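Local coordinates for protein HcgC (Methanococcus maripaludis S2, PDB 5O4J) that probably methylates a pyridinol precursor at carbon, as a SAM-dependent methyltransferase in the biosynthesis of the [Fe]-hydrogenase cofactor, at residues Asp135-His140 / Asp148-Arg153; Gly161-Tyr166 / Ser255-Phe260; Val109-Gly114 / Leu131-Pro136. All blocks are in the same frame, centred on the assembly; numbering follows the deposited sequence.

Interaction 1: residues Asp135-His140 / Asp148-Arg153; sequences DPKGNH and DNTDKR. With SO4 (sulfate ion), chain F.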
loop_
_atom_site.group_PDB
_atom_site.type_symbol
_atom_site.label_atom_id
_atom_site.label_comp_id
_atom_site.label_asym_id
_atom_site.label_seq_id
_atom_site.Cartn_x
_atom_site.Cartn_y
_atom_site.Cartn_z
ATOM N N ASP A 135 23.261 9.131 -11.603
ATOM C CA ASP A 135 22.031 8.832 -12.332
ATOM C C ASP A 135 20.842 9.218 -11.454
ATOM O O ASP A 135 20.625 8.600 -10.399
ATOM C CB ASP A 135 22.003 7.348 -12.699
ATOM C CG ASP A 135 20.735 6.927 -13.422
ATOM O OD1 ASP A 135 19.880 7.782 -13.733
ATOM O OD2 ASP A 135 20.605 5.706 -13.683
ATOM N N PRO A 136 20.061 10.239 -11.839
ATOM C CA PRO A 136 18.918 10.646 -11.006
ATOM C C PRO A 136 17.731 9.703 -11.099
ATOM O O PRO A 136 16.829 9.780 -10.256
ATOM C CB PRO A 136 18.555 12.026 -11.565
ATOM C CG PRO A 136 18.897 11.922 -13.000
ATOM C CD PRO A 136 20.151 11.062 -13.060
ATOM N N LYS A 137 17.690 8.834 -12.104
ATOM C CA LYS A 137 16.572 7.916 -12.241
ATOM C C LYS A 137 16.540 6.949 -11.072
ATOM O O LYS A 137 17.566 6.372 -10.704
ATOM C CB LYS A 137 16.681 7.137 -13.542
ATOM C CG LYS A 137 16.616 8.005 -14.784
ATOM C CD LYS A 137 16.529 7.151 -16.052
ATOM C CE LYS A 137 17.702 6.183 -16.192
ATOM N NZ LYS A 137 19.016 6.874 -16.244
ATOM N N GLY A 138 15.357 6.768 -10.507
ATOM C CA GLY A 138 15.110 5.733 -9.528
ATOM C C GLY A 138 14.472 4.543 -10.212
ATOM O O GLY A 138 14.997 4.050 -11.218
ATOM N N ASN A 139 13.324 4.100 -9.711
ATOM C CA ASN A 139 12.564 3.041 -10.356
ATOM C C ASN A 139 11.760 3.642 -11.513
ATOM O O ASN A 139 11.893 4.826 -11.833
ATOM C CB ASN A 139 11.718 2.321 -9.309
ATOM C CG ASN A 139 12.554 1.848 -8.113
ATOM O OD1 ASN A 139 12.238 2.146 -6.963
ATOM N ND2 ASN A 139 13.645 1.116 -8.394
ATOM N N HIS A 140 10.959 2.830 -12.204
ATOM C CA HIS A 140 10.571 3.216 -13.556
ATOM C C HIS A 140 9.470 4.268 -13.590
ATOM O O HIS A 140 8.400 4.105 -12.992
ATOM C CB HIS A 140 10.133 2.023 -14.401
ATOM C CG HIS A 140 10.033 2.368 -15.854
ATOM N ND1 HIS A 140 11.102 2.874 -16.559
ATOM C CD2 HIS A 140 8.991 2.344 -16.716
ATOM C CE1 HIS A 140 10.732 3.118 -17.802
ATOM N NE2 HIS A 140 9.455 2.802 -17.924
ATOM N N ASP A 148 15.829 12.439 -18.692
ATOM C CA ASP A 148 17.168 12.082 -18.255
ATOM C C ASP A 148 18.116 11.977 -19.443
ATOM O O ASP A 148 17.740 11.484 -20.511
ATOM C CB ASP A 148 17.127 10.747 -17.519
ATOM C CG ASP A 148 18.501 10.236 -17.170
ATOM O OD1 ASP A 148 19.155 10.828 -16.289
ATOM O OD2 ASP A 148 18.929 9.247 -17.791
ATOM N N ASN A 149 19.356 12.436 -19.257
ATOM C CA ASN A 149 20.387 12.273 -20.288
ATOM C C ASN A 149 21.718 11.881 -19.662
ATOM O O ASN A 149 22.790 12.275 -20.137
ATOM C CB ASN A 149 20.542 13.546 -21.118
ATOM C CG ASN A 149 21.109 14.697 -20.315
ATOM O OD1 ASN A 149 21.102 14.666 -19.090
ATOM N ND2 ASN A 149 21.608 15.724 -21.013
ATOM N N THR A 150 21.662 11.075 -18.601
ATOM C CA THR A 150 22.864 10.635 -17.901
ATOM C C THR A 150 23.900 10.045 -18.849
ATOM O O THR A 150 25.094 10.347 -18.745
ATOM C CB THR A 150 22.479 9.602 -16.831
ATOM O OG1 THR A 150 21.722 10.242 -15.801
ATOM C CG2 THR A 150 23.714 8.930 -16.209
ATOM N N ASP A 151 23.467 9.161 -19.747
ATOM C CA ASP A 151 24.407 8.475 -20.625
ATOM C C ASP A 151 25.158 9.451 -21.517
ATOM O O ASP A 151 26.333 9.224 -21.836
ATOM C CB ASP A 151 23.668 7.446 -21.479
ATOM C CG ASP A 151 23.099 6.304 -20.655
ATOM O OD1 ASP A 151 23.887 5.520 -20.091
ATOM O OD2 ASP A 151 21.857 6.198 -20.566
ATOM N N LYS A 152 24.504 10.534 -21.932
ATOM C CA LYS A 152 25.158 11.520 -22.782
ATOM C C LYS A 152 26.207 12.328 -22.032
ATOM O O LYS A 152 27.062 12.954 -22.668
ATOM C CB LYS A 152 24.118 12.451 -23.406
ATOM C CG LYS A 152 23.271 11.770 -24.467
ATOM C CD LYS A 152 22.318 12.726 -25.153
ATOM C CE LYS A 152 21.588 12.029 -26.294
ATOM N NZ LYS A 152 20.652 12.935 -27.014
ATOM N N ARG A 153 26.154 12.348 -20.700
ATOM C CA ARG A 153 27.150 13.049 -19.906
ATOM C C ARG A 153 28.420 12.235 -19.689
ATOM O O ARG A 153 29.414 12.784 -19.203
ATOM C CB ARG A 153 26.541 13.427 -18.550
ATOM C CG ARG A 153 25.343 14.351 -18.688
ATOM C CD ARG A 153 24.826 14.808 -17.336
ATOM N NE ARG A 153 23.437 15.259 -17.409
ATOM C CZ ARG A 153 22.790 15.857 -16.413
ATOM N NH1 ARG A 153 23.408 16.093 -15.257
ATOM N NH2 ARG A 153 21.526 16.226 -16.575
HETATM S S SO4 F . 15.264 0.072 -11.929
HETATM O O1 SO4 F . 16.458 0.779 -11.422
HETATM O O2 SO4 F . 14.779 0.738 -13.162
HETATM O O3 SO4 F . 14.213 0.123 -10.892
HETATM O O4 SO4 F . 15.609 -1.337 -12.223
HETATM O O HOH W 1 21.339 5.727 -17.388
#
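Asp135 and Asp148 both hold CG anti to the backbone N (chi1 178° and 174°). Lys137 instead sets CG beside its backbone N, and its chain bends at chi3 and chi4. The bends bring NZ between the two carboxylates. NZ lies 2.8 Å from Asp135 OD1 and 2.8 Å from Asp148 OD2. Both are salt bridges, and in both the ammonium nitrogen comes from above the carboxylate plane, by 61° at Asp148. The aliphatic part of Lys137 crosses Asp148 at about a right angle, with Lys137 CG packed against Asp148 CB and CG.

Asp135 OD1 also accepts from Lys137 N at 2.9 Å, which makes an Asx turn at the start of segment 135-140. The contact thus joins the loop that follows strand 130-134 to the loop after helix 142-147, in a domain of Rossmann type. The other oxygen of Asp148, OD1, takes the hydroxyl of Thr150 on its syn lone pair. This bond, Thr150 OG1 to Asp148 OD1, is 2.7 Å long. The CD edge of the Pro136 ring sits against this pair, 3.3 Å from Thr150 OG1. Pro136 also touches the bound PJL.

Asp135 OD1 and Asp148 OD1 are 4.0 Å apart. The lysine between the two aspartates probably offsets their repulsion. A water accepts from Lys137 NZ and donates to Asp151 OD2. Asp135 has a second cation: its OD2 pairs with Lys164. Farther along the segment, Asn139 ND2 donates to a sulfate oxygen, O3, at 2.7 Å. Asn139 of the second subunit binds the same sulfate, while His140 meets Tyr166 and Asp254 of that subunit.

Interaction 2: residues Gly161-Tyr166 / Ser255-Phe260; sequences GVLKTY and SFVKEF. With SO4 (sulfate ion), chain P.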
loop_
_atom_site.group_PDB
_atom_site.type_symbol
_atom_site.label_atom_id
_atom_site.label_comp_id
_atom_site.label_asym_id
_atom_site.label_seq_id
_atom_site.Cartn_x
_atom_site.Cartn_y
_atom_site.Cartn_z
ATOM N N GLY A 161 32.030 6.089 -14.264
ATOM C CA GLY A 161 31.108 5.419 -13.367
ATOM C C GLY A 161 29.809 6.186 -13.248
ATOM O O GLY A 161 29.768 7.408 -13.397
ATOM N N VAL A 162 28.738 5.446 -12.967
ATOM C CA VAL A 162 27.408 6.013 -12.778
ATOM C C VAL A 162 26.967 5.692 -11.359
ATOM O O VAL A 162 26.856 4.518 -10.992
ATOM C CB VAL A 162 26.401 5.467 -13.804
ATOM C CG1 VAL A 162 25.012 6.037 -13.549
ATOM C CG2 VAL A 162 26.850 5.793 -15.211
ATOM N N LEU A 163 26.702 6.733 -10.566
ATOM C CA LEU A 163 26.292 6.556 -9.179
ATOM C C LEU A 163 24.788 6.331 -9.121
ATOM O O LEU A 163 24.008 7.203 -9.519
ATOM C CB LEU A 163 26.689 7.781 -8.355
ATOM C CG LEU A 163 26.181 7.812 -6.916
ATOM C CD1 LEU A 163 26.788 6.704 -6.081
ATOM C CD2 LEU A 163 26.465 9.177 -6.321
ATOM N N LYS A 164 24.383 5.165 -8.638
ATOM C CA LYS A 164 22.981 4.791 -8.562
ATOM C C LYS A 164 22.584 4.597 -7.105
ATOM O O LYS A 164 23.378 4.106 -6.295
ATOM C CB LYS A 164 22.709 3.510 -9.358
ATOM C CG LYS A 164 23.110 3.592 -10.839
ATOM C CD LYS A 164 22.929 2.236 -11.527
ATOM C CE LYS A 164 23.225 2.313 -13.026
ATOM N NZ LYS A 164 22.285 3.198 -13.785
ATOM N N THR A 165 21.355 4.977 -6.772
ATOM C CA THR A 165 20.865 4.824 -5.410
ATOM C C THR A 165 19.396 4.439 -5.457
ATOM O O THR A 165 18.573 5.173 -6.018
ATOM C CB THR A 165 21.066 6.106 -4.591
ATOM O OG1 THR A 165 22.425 6.558 -4.698
ATOM C CG2 THR A 165 20.760 5.840 -3.132
ATOM N N TYR A 166 19.074 3.301 -4.843
ATOM C CA TYR A 166 17.719 2.777 -4.809
ATOM C C TYR A 166 17.378 2.348 -3.390
ATOM O O TYR A 166 18.246 2.225 -2.518
ATOM C CB TYR A 166 17.542 1.570 -5.735
ATOM C CG TYR A 166 18.058 1.778 -7.133
ATOM C CD1 TYR A 166 17.441 2.666 -7.999
ATOM C CD2 TYR A 166 19.160 1.065 -7.598
ATOM C CE1 TYR A 166 17.917 2.849 -9.289
ATOM C CE2 TYR A 166 19.636 1.240 -8.883
ATOM C CZ TYR A 166 19.021 2.125 -9.720
ATOM O OH TYR A 166 19.509 2.283 -11.003
ATOM N N SER A 255 23.371 2.409 -2.267
ATOM C CA SER A 255 24.047 3.274 -3.229
ATOM C C SER A 255 25.302 2.592 -3.750
ATOM O O SER A 255 26.046 1.970 -2.984
ATOM C CB SER A 255 24.429 4.616 -2.603
ATOM O OG SER A 255 24.842 5.520 -3.606
ATOM N N PHE A 256 25.535 2.690 -5.054
ATOM C CA PHE A 256 26.711 2.049 -5.633
ATOM C C PHE A 256 27.038 2.716 -6.956
ATOM O O PHE A 256 26.156 3.258 -7.628
ATOM C CB PHE A 256 26.502 0.541 -5.825
ATOM C CG PHE A 256 25.237 0.187 -6.557
ATOM C CD1 PHE A 256 24.036 0.048 -5.863
ATOM C CD2 PHE A 256 25.245 -0.015 -7.928
ATOM C CE1 PHE A 256 22.866 -0.282 -6.535
ATOM C CE2 PHE A 256 24.082 -0.338 -8.603
ATOM C CZ PHE A 256 22.895 -0.480 -7.903
ATOM N N VAL A 257 28.317 2.686 -7.318
ATOM C CA VAL A 257 28.753 3.176 -8.615
ATOM C C VAL A 257 28.920 1.981 -9.537
ATOM O O VAL A 257 29.679 1.046 -9.241
ATOM C CB VAL A 257 30.052 3.988 -8.526
ATOM C CG1 VAL A 257 30.382 4.550 -9.923
ATOM C CG2 VAL A 257 29.921 5.113 -7.512
ATOM N N LYS A 258 28.205 2.009 -10.650
ATOM C CA LYS A 258 28.354 0.999 -11.686
ATOM C C LYS A 258 29.363 1.507 -12.705
ATOM O O LYS A 258 29.180 2.578 -13.293
ATOM C CB LYS A 258 27.020 0.692 -12.356
ATOM C CG LYS A 258 27.128 -0.416 -13.395
ATOM C CD LYS A 258 25.844 -0.621 -14.152
ATOM C CE LYS A 258 26.069 -1.616 -15.280
ATOM N NZ LYS A 258 24.867 -1.777 -16.135
ATOM N N GLU A 259 30.415 0.736 -12.930
ATOM C CA GLU A 259 31.389 1.142 -13.925
ATOM C C GLU A 259 30.752 1.109 -15.302
ATOM O O GLU A 259 30.025 0.175 -15.652
ATOM C CB GLU A 259 32.623 0.245 -13.888
ATOM C CG GLU A 259 33.716 0.744 -14.830
ATOM C CD GLU A 259 35.088 0.186 -14.504
ATOM O OE1 GLU A 259 35.946 0.166 -15.411
ATOM O OE2 GLU A 259 35.313 -0.221 -13.344
ATOM N N PHE A 260 31.008 2.157 -16.070
ATOM C CA PHE A 260 30.555 2.272 -17.448
ATOM C C PHE A 260 31.735 1.855 -18.315
ATOM O O PHE A 260 32.725 2.583 -18.408
ATOM C CB PHE A 260 30.119 3.709 -17.737
ATOM C CG PHE A 260 29.562 3.924 -19.111
ATOM C CD1 PHE A 260 28.243 3.612 -19.394
ATOM C CD2 PHE A 260 30.358 4.441 -20.122
ATOM C CE1 PHE A 260 27.727 3.818 -20.661
ATOM C CE2 PHE A 260 29.847 4.646 -21.390
ATOM C CZ PHE A 260 28.532 4.332 -21.661
HETATM S S SO4 P . 22.133 0.421 -16.759
HETATM O O1 SO4 P . 23.484 0.618 -16.197
HETATM O O2 SO4 P . 22.243 0.263 -18.223
HETATM O O3 SO4 P . 21.536 -0.797 -16.165
HETATM O O4 SO4 P . 21.290 1.598 -16.454
#
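The Phe256 ring has the carbonyl oxygen Lys164 O over one face, offset toward the rim. Its CZ lies at the edge of the Tyr166 ring, near that ring's plane, 3.8 Å from Tyr166 CE2. The Tyr166 ring also meets His140 of the second subunit.

Lys164 and Lys258 lie on the Phe256 face of the sheet. Their ammonium groups bind one sulfate, probably from the crystallisation liquor: Lys258 NZ is 2.8 Å from its O1 and Lys164 NZ 3.3 Å from its O4. The same two lysines of the second subunit bind it too, so it probably eases a cluster of positive charge. Lys164 NZ also makes a salt bridge to Asp135 OD2, its strongest polar partner.

On the other face, Ser255 OG donates to Thr165 OG1 at 2.8 Å. Beside this pair, Leu163 CD1 meets Val257 CG2 at 3.8 Å, and helix 18-37 covers both. Val257 CG1 packs on Gly161 CA.

The backbones join through four bonds, the straightest being Lys164 N to Phe256 O, 2.8 Å long at 174°. Lys164 with Phe256 and Val162 with Lys258 are antiparallel hydrogen-bonded pairs. The sheet is mixed: a Rossmann-like parallel core with antiparallel strand 253-259 outermost within this chain.

Interaction 3: residues Val109-Gly114 / Leu131-Pro136; sequences VIDLTG and LIVEDP. With SAH (S-adenosyl-L-homocysteine), chain E; PJL ((3~{E})-3-[(~{E})-3-oxidanylprop-2-enoyl]iminopropanoic acid), chain H.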
loop_
_atom_site.group_PDB
_atom_site.type_symbol
_atom_site.label_atom_id
_atom_site.label_comp_id
_atom_site.label_asym_id
_atom_site.label_seq_id
_atom_site.Cartn_x
_atom_site.Cartn_y
_atom_site.Cartn_z
ATOM N N VAL A 109 36.244 14.287 -11.935
ATOM C CA VAL A 109 35.035 15.077 -12.144
ATOM C C VAL A 109 33.854 14.243 -11.670
ATOM O O VAL A 109 33.738 13.066 -12.020
ATOM C CB VAL A 109 34.867 15.493 -13.619
ATOM C CG1 VAL A 109 33.548 16.230 -13.842
ATOM C CG2 VAL A 109 36.037 16.369 -14.069
ATOM N N ILE A 110 32.990 14.846 -10.862
ATOM C CA ILE A 110 31.781 14.190 -10.386
ATOM C C ILE A 110 30.625 15.129 -10.683
ATOM O O ILE A 110 30.613 16.267 -10.200
ATOM C CB ILE A 110 31.837 13.858 -8.884
ATOM C CG1 ILE A 110 33.066 12.980 -8.598
ATOM C CG2 ILE A 110 30.553 13.166 -8.447
ATOM C CD1 ILE A 110 33.238 12.595 -7.142
ATOM N N ASP A 111 29.657 14.653 -11.462
ATOM C CA ASP A 111 28.445 15.411 -11.754
ATOM C C ASP A 111 27.312 14.858 -10.906
ATOM O O ASP A 111 26.847 13.739 -11.134
ATOM C CB ASP A 111 28.063 15.338 -13.226
ATOM C CG ASP A 111 26.648 15.837 -13.466
ATOM O OD1 ASP A 111 26.236 16.806 -12.789
ATOM O OD2 ASP A 111 25.931 15.239 -14.295
ATOM N N LEU A 112 26.855 15.655 -9.945
ATOM C CA LEU A 112 25.752 15.295 -9.068
ATOM C C LEU A 112 24.483 16.076 -9.383
ATOM O O LEU A 112 23.538 16.051 -8.579
ATOM C CB LEU A 112 26.154 15.539 -7.609
ATOM C CG LEU A 112 27.424 14.823 -7.148
ATOM C CD1 LEU A 112 27.812 15.252 -5.743
ATOM C CD2 LEU A 112 27.226 13.323 -7.200
ATOM N N THR A 113 24.426 16.763 -10.529
ATOM C CA THR A 113 23.336 17.709 -10.751
ATOM C C THR A 113 22.043 17.018 -11.166
ATOM O O THR A 113 20.961 17.562 -10.934
ATOM C CB THR A 113 23.722 18.764 -11.793
ATOM O OG1 THR A 113 24.012 18.151 -13.056
ATOM C CG2 THR A 113 24.923 19.559 -11.321
ATOM N N GLY A 114 22.128 15.848 -11.786
ATOM C CA GLY A 114 20.923 15.111 -12.121
ATOM C C GLY A 114 20.042 15.860 -13.102
ATOM O O GLY A 114 20.519 16.496 -14.044
ATOM N N LEU A 131 35.637 10.006 -14.277
ATOM C CA LEU A 131 34.386 10.744 -14.350
ATOM C C LEU A 131 33.303 9.908 -13.686
ATOM O O LEU A 131 33.138 8.735 -14.023
ATOM C CB LEU A 131 34.004 11.036 -15.803
ATOM C CG LEU A 131 32.595 11.595 -16.022
ATOM C CD1 LEU A 131 32.490 12.984 -15.431
ATOM C CD2 LEU A 131 32.246 11.605 -17.502
ATOM N N ILE A 132 32.574 10.508 -12.744
ATOM C CA ILE A 132 31.397 9.893 -12.137
ATOM C C ILE A 132 30.214 10.812 -12.381
ATOM O O ILE A 132 30.296 12.008 -12.090
ATOM C CB ILE A 132 31.576 9.668 -10.626
ATOM C CG1 ILE A 132 32.759 8.736 -10.370
ATOM C CG2 ILE A 132 30.294 9.109 -10.013
ATOM C CD1 ILE A 132 33.168 8.659 -8.925
ATOM N N VAL A 133 29.123 10.257 -12.904
ATOM C CA VAL A 133 27.873 10.981 -13.108
ATOM C C VAL A 133 26.805 10.308 -12.261
ATOM O O VAL A 133 26.634 9.086 -12.326
ATOM C CB VAL A 133 27.451 11.002 -14.590
ATOM C CG1 VAL A 133 26.084 11.691 -14.780
ATOM C CG2 VAL A 133 28.504 11.684 -15.435
ATOM N N GLU A 134 26.097 11.092 -11.448
ATOM C CA GLU A 134 25.010 10.528 -10.674
ATOM C C GLU A 134 23.793 10.354 -11.568
ATOM O O GLU A 134 23.371 11.295 -12.247
ATOM C CB GLU A 134 24.663 11.400 -9.467
ATOM C CG GLU A 134 23.583 10.756 -8.605
ATOM C CD GLU A 134 23.357 11.459 -7.290
ATOM O OE1 GLU A 134 23.793 12.618 -7.146
ATOM O OE2 GLU A 134 22.739 10.833 -6.406
ATOM N N ASP A 135 23.261 9.131 -11.603
ATOM C CA ASP A 135 22.031 8.832 -12.332
ATOM C C ASP A 135 20.842 9.218 -11.454
ATOM O O ASP A 135 20.625 8.600 -10.399
ATOM C CB ASP A 135 22.003 7.348 -12.699
ATOM C CG ASP A 135 20.735 6.927 -13.422
ATOM O OD1 ASP A 135 19.880 7.782 -13.733
ATOM O OD2 ASP A 135 20.605 5.706 -13.683
ATOM N N PRO A 136 20.061 10.239 -11.839
ATOM C CA PRO A 136 18.918 10.646 -11.006
ATOM C C PRO A 136 17.731 9.703 -11.099
ATOM O O PRO A 136 16.829 9.780 -10.256
ATOM C CB PRO A 136 18.555 12.026 -11.565
ATOM C CG PRO A 136 18.897 11.922 -13.000
ATOM C CD PRO A 136 20.151 11.062 -13.060
HETATM N N SAH E . 21.278 14.389 -7.022
HETATM C CA SAH E . 21.384 15.367 -5.898
HETATM C CB SAH E . 20.406 16.518 -6.129
HETATM C CG SAH E . 20.934 17.503 -7.169
HETATM S SD SAH E . 19.875 18.918 -7.342
HETATM C C SAH E . 21.072 14.733 -4.573
HETATM O O SAH E . 21.098 15.449 -3.542
HETATM O OXT SAH E . 20.787 13.528 -4.564
HETATM C "C5'" SAH E . 20.777 19.891 -8.512
HETATM C "C4'" SAH E . 21.936 20.661 -7.889
HETATM O "O4'" SAH E . 22.862 21.002 -8.928
HETATM C "C3'" SAH E . 21.477 21.979 -7.298
HETATM O "O3'" SAH E . 22.331 22.388 -6.217
HETATM C "C2'" SAH E . 21.589 22.902 -8.488
HETATM O "O2'" SAH E . 21.663 24.292 -8.156
HETATM C "C1'" SAH E . 22.867 22.418 -9.132
HETATM N N9 SAH E . 22.931 22.642 -10.584
HETATM C C8 SAH E . 21.921 22.506 -11.473
HETATM N N7 SAH E . 22.378 22.762 -12.725
HETATM C C5 SAH E . 23.693 23.041 -12.623
HETATM C C6 SAH E . 24.781 23.387 -13.558
HETATM N N6 SAH E . 24.530 23.490 -14.883
HETATM N N1 SAH E . 26.007 23.600 -13.041
HETATM C C2 SAH E . 26.268 23.493 -11.730
HETATM N N3 SAH E . 25.331 23.186 -10.818
HETATM C C4 SAH E . 24.054 22.955 -11.212
HETATM O O14 PJL H . 16.294 16.315 -5.253
HETATM C C12 PJL H . 15.513 15.357 -5.537
HETATM O O13 PJL H . 15.369 14.337 -4.834
HETATM C C10 PJL H . 14.657 15.354 -6.786
HETATM C C4 PJL H . 15.331 15.994 -7.971
HETATM N N5 PJL H . 15.304 17.240 -8.154
HETATM C C6 PJL H . 15.876 17.850 -9.211
HETATM O O8 PJL H . 15.436 18.905 -9.643
HETATM C C7 PJL H . 17.052 17.266 -9.902
HETATM C C2 PJL H . 17.574 16.102 -9.524
HETATM O O1 PJL H . 18.606 15.547 -10.115
HETATM O O HOH W 2 23.872 13.915 -13.001
#
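The strand end of this contact is tightly packed. Ile132 N donates to Val109 O, Asp111 N to Ile132 O and Glu134 N to Asp111 O. All three bonds run nearly along the C=O axis, and the last is 2.8 Å long. Val109 CG1 lies beside Leu131 CD1 at 3.8 Å on one face. Ile110 and Ile132 lie side by side on the other, against Ile33 of helix 18-37.

Past the strands the chains draw on water and ligands. One water donates to Asp111 OD2 and Glu134 O and accepts from Gly114 N, so it bridges the two segments. Asp111 OD1 takes Thr113 OG1 on its syn lone pair at 2.6 Å, and also Thr113 N, closing an Asx turn. Asp111 OD2 pairs with Arg153. Gly114 has positive phi, and PJL O1 comes within 3.1 Å of its CA.

These loops follow two parallel strands of a beta-alpha-beta unit and line part of the SAH and PJL pockets. Thr113 O accepts from PJL O1 at 3.2 Å. The amino N of SAH makes weak bonds to Leu112 O and, at 3.1 Å, to Glu134 OE1. The other oxygen of Glu134 pairs with Lys29. This carboxylate is therefore probably ionised and would attract the amino group of SAH, if that is protonated.

Overall arrangement
From the N terminus, interaction 3 comes first. It closes the crossover from strand 108-111 through helix 120-123 to strand 130-134. Interaction 1 starts where it ends, since both contain Asp135 and Pro136, and closes a short loop around helix 142-147. Interaction 2 follows and closes the longest loop, from strand 159-167 to the C-terminal strand 253-259. No contact encloses another. Interactions 2 and 3 lie in one mixed sheet, and interaction 1 joins the loops that follow strand 130-134 and helix 142-147. Arg153 joins interaction 1 to Asp111 and Gly114 of interaction 3. Gly161 and Leu163 bond to Leu131 and Asp135 of segment 131-136. Interactions 1 and 2 also reach the second subunit; interaction 3 faces the ligands.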